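Local coordinates for protein taurine:2-oxoglutarate aminotransferase (Bifidobacterium kashiwanohense PV20-2, PDB 6JIX) that probably transfers the amino group of taurine to 2-oxoglutarate, using pyridoxal 5'-phosphate as cofactor in the manner of class-III aminotransferases, at residues I124-M129 against D301-H306. Sequence-based numbering, arbitrary orientation.
Sequences IKMARM and DYFTDH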
loop_
_atom_site.group_PDB
_atom_site.type_symbol
_atom_site.label_atom_id
_atom_site.label_comp_id
_atom_site.label_asym_id
_atom_site.label_seq_id
_atom_site.Cartn_x
_atom_site.Cartn_y
_atom_site.Cartn_z
ATOM N N ILE A 124 -13.757 -1.398 3.294
ATOM C CA ILE A 124 -14.519 -0.544 4.199
ATOM C C ILE A 124 -15.178 0.603 3.436
ATOM O O ILE A 124 -16.383 0.851 3.579
ATOM C CB ILE A 124 -13.604 -0.010 5.310
ATOM C CG1 ILE A 124 -13.195 -1.132 6.248
ATOM C CG2 ILE A 124 -14.277 1.152 6.046
ATOM C CD1 ILE A 124 -12.005 -0.758 7.090
ATOM N N LYS A 125 -14.383 1.361 2.659
ATOM C CA LYS A 125 -14.934 2.514 1.948
ATOM C C LYS A 125 -16.092 2.103 1.054
ATOM O O LYS A 125 -17.120 2.790 0.997
ATOM C CB LYS A 125 -13.859 3.206 1.109
ATOM C CG LYS A 125 -12.978 4.149 1.895
ATOM C CD LYS A 125 -11.730 4.538 1.123
ATOM C CE LYS A 125 -11.957 5.771 0.274
ATOM N NZ LYS A 125 -10.835 5.942 -0.698
ATOM N N MET A 126 -15.935 0.987 0.337
ATOM C CA MET A 126 -16.985 0.527 -0.565
ATOM C C MET A 126 -18.243 0.120 0.201
ATOM O O MET A 126 -19.365 0.451 -0.212
ATOM C CB MET A 126 -16.453 -0.628 -1.414
ATOM C CG MET A 126 -15.212 -0.280 -2.245
ATOM S SD MET A 126 -14.854 -1.530 -3.503
ATOM C CE MET A 126 -13.527 -2.458 -2.773
ATOM N N ALA A 127 -18.084 -0.560 1.344
ATOM C CA ALA A 127 -19.261 -0.967 2.108
ATOM C C ALA A 127 -20.032 0.250 2.603
ATOM O O ALA A 127 -21.266 0.275 2.555
ATOM C CB ALA A 127 -18.862 -1.875 3.275
ATOM N N ARG A 128 -19.327 1.276 3.066
ATOM C CA ARG A 128 -20.014 2.491 3.491
ATOM C C ARG A 128 -20.731 3.155 2.312
ATOM O O ARG A 128 -21.863 3.635 2.456
ATOM C CB ARG A 128 -19.019 3.452 4.151
ATOM C CG ARG A 128 -18.842 3.248 5.643
ATOM C CD ARG A 128 -17.464 3.690 6.107
ATOM N NE ARG A 128 -17.316 3.596 7.558
ATOM C CZ ARG A 128 -16.235 3.980 8.237
ATOM N NH1 ARG A 128 -15.187 4.489 7.595
ATOM N NH2 ARG A 128 -16.211 3.872 9.563
ATOM N N MET A 129 -20.094 3.170 1.131
ATOM C CA MET A 129 -20.716 3.761 -0.057
ATOM C C MET A 129 -21.912 2.937 -0.528
ATOM O O MET A 129 -22.965 3.495 -0.864
ATOM C CB MET A 129 -19.691 3.893 -1.186
ATOM C CG MET A 129 -18.909 5.224 -1.220
ATOM S SD MET A 129 -17.677 5.303 -2.560
ATOM C CE MET A 129 -16.203 4.735 -1.726
ATOM N N ASP A 301 -22.599 -3.882 -9.525
ATOM C CA ASP A 301 -23.714 -3.111 -10.069
ATOM C C ASP A 301 -23.777 -1.728 -9.448
ATOM O O ASP A 301 -23.987 -0.738 -10.154
ATOM C CB ASP A 301 -25.042 -3.834 -9.821
ATOM C CG ASP A 301 -25.294 -4.979 -10.799
ATOM O OD1 ASP A 301 -24.531 -5.124 -11.788
ATOM O OD2 ASP A 301 -26.265 -5.735 -10.567
ATOM N N TYR A 302 -23.617 -1.636 -8.126
ATOM C CA TYR A 302 -23.680 -0.326 -7.487
ATOM C C TYR A 302 -22.696 0.635 -8.139
ATOM O O TYR A 302 -23.031 1.787 -8.438
ATOM C CB TYR A 302 -23.402 -0.421 -5.979
ATOM C CG TYR A 302 -23.525 0.939 -5.316
ATOM C CD1 TYR A 302 -22.439 1.809 -5.244
ATOM C CD2 TYR A 302 -24.739 1.377 -4.818
ATOM C CE1 TYR A 302 -22.558 3.069 -4.671
ATOM C CE2 TYR A 302 -24.873 2.632 -4.242
ATOM C CZ TYR A 302 -23.786 3.477 -4.166
ATOM O OH TYR A 302 -23.935 4.730 -3.596
ATOM N N PHE A 303 -21.472 0.176 -8.373
ATOM C CA PHE A 303 -20.430 1.024 -8.934
ATOM C C PHE A 303 -20.461 1.065 -10.462
ATOM O O PHE A 303 -19.572 1.660 -11.079
ATOM C CB PHE A 303 -19.064 0.585 -8.384
ATOM C CG PHE A 303 -18.901 0.896 -6.922
ATOM C CD1 PHE A 303 -18.844 2.224 -6.481
ATOM C CD2 PHE A 303 -18.867 -0.116 -5.978
ATOM C CE1 PHE A 303 -18.724 2.531 -5.127
ATOM C CE2 PHE A 303 -18.752 0.180 -4.621
ATOM C CZ PHE A 303 -18.686 1.506 -4.196
ATOM N N THR A 304 -21.454 0.437 -11.084
ATOM C CA THR A 304 -21.765 0.789 -12.461
ATOM C C THR A 304 -22.601 2.067 -12.518
ATOM O O THR A 304 -22.372 2.911 -13.387
ATOM C CB THR A 304 -22.485 -0.372 -13.158
ATOM O OG1 THR A 304 -21.719 -1.576 -13.022
ATOM C CG2 THR A 304 -22.658 -0.084 -14.623
ATOM N N ASP A 305 -23.532 2.254 -11.565
ATOM C CA ASP A 305 -24.353 3.466 -11.481
ATOM C C ASP A 305 -23.686 4.602 -10.719
ATOM O O ASP A 305 -24.107 5.753 -10.877
ATOM C CB ASP A 305 -25.696 3.217 -10.775
ATOM C CG ASP A 305 -26.457 2.036 -11.323
ATOM O OD1 ASP A 305 -26.787 2.042 -12.529
ATOM O OD2 ASP A 305 -26.759 1.115 -10.525
ATOM N N HIS A 306 -22.744 4.308 -9.826
ATOM C CA HIS A 306 -22.100 5.327 -9.007
ATOM C C HIS A 306 -20.591 5.280 -9.186
ATOM O O HIS A 306 -20.006 4.226 -9.452
ATOM C CB HIS A 306 -22.454 5.169 -7.532
ATOM C CG HIS A 306 -23.923 5.199 -7.267
ATOM N ND1 HIS A 306 -24.746 4.128 -7.541
ATOM C CD2 HIS A 306 -24.721 6.177 -6.772
ATOM C CE1 HIS A 306 -25.988 4.441 -7.214
ATOM N NE2 HIS A 306 -25.999 5.677 -6.743
#
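One phenyl ring meets two methionine sulfurs from different directions: Phe303 reaches from helix 297-305 to helix 116-131 and makes Met-aromatic contacts with both Met126 and Met129. Met129 SD lies at the ring edge, 3.9 Å from Phe303 CE1; its line to the ring centroid is 81° off the normal, and the two side chains cross at about a right angle. Met126 SD stands obliquely to the same ring, 5.2 Å from the Phe303 centroid. Nearer the helix backbone, Met126 CB approaches Phe303 CE2 at 4.0 Å, while Met129 CB meets CZ at the end of the ring. Phe303 CG is anti to its own carbonyl carbon (chi1 -70°), which points the phenyl at helix 116-131, with CZ leading. In this fold-type I PLP enzyme, helix 297-305 follows strand 291-296 of the seven-stranded sheet and meets helix 116-131 well beyond the cofactor-binding Gly116, whose side chain is about 12 Å from that of Met126. The short helical segments run at 74° to each other with axes 11.5 Å apart, a spacing bridged by side chains. Met20 of the second subunit packs on both Met126 and Phe303, and Leu164 of that subunit touches Met129. Beside the phenyl, Tyr302 brings its OH to 3.2 Å from Met129 O. Its CD1 lies over the centre of one Phe303 face, and its own ring has His306 ND1 over one face. The imidazole is fixed in turn by a hydrogen bond from His306 ND1 to Tyr302 O, 3.0 Å long and close to the imidazole plane. A leucine in place of this tyrosine would probably leave Met129 O without its nearby hydroxyl and deprive both the Phe303 face and the His306 ring of their aromatic neighbour.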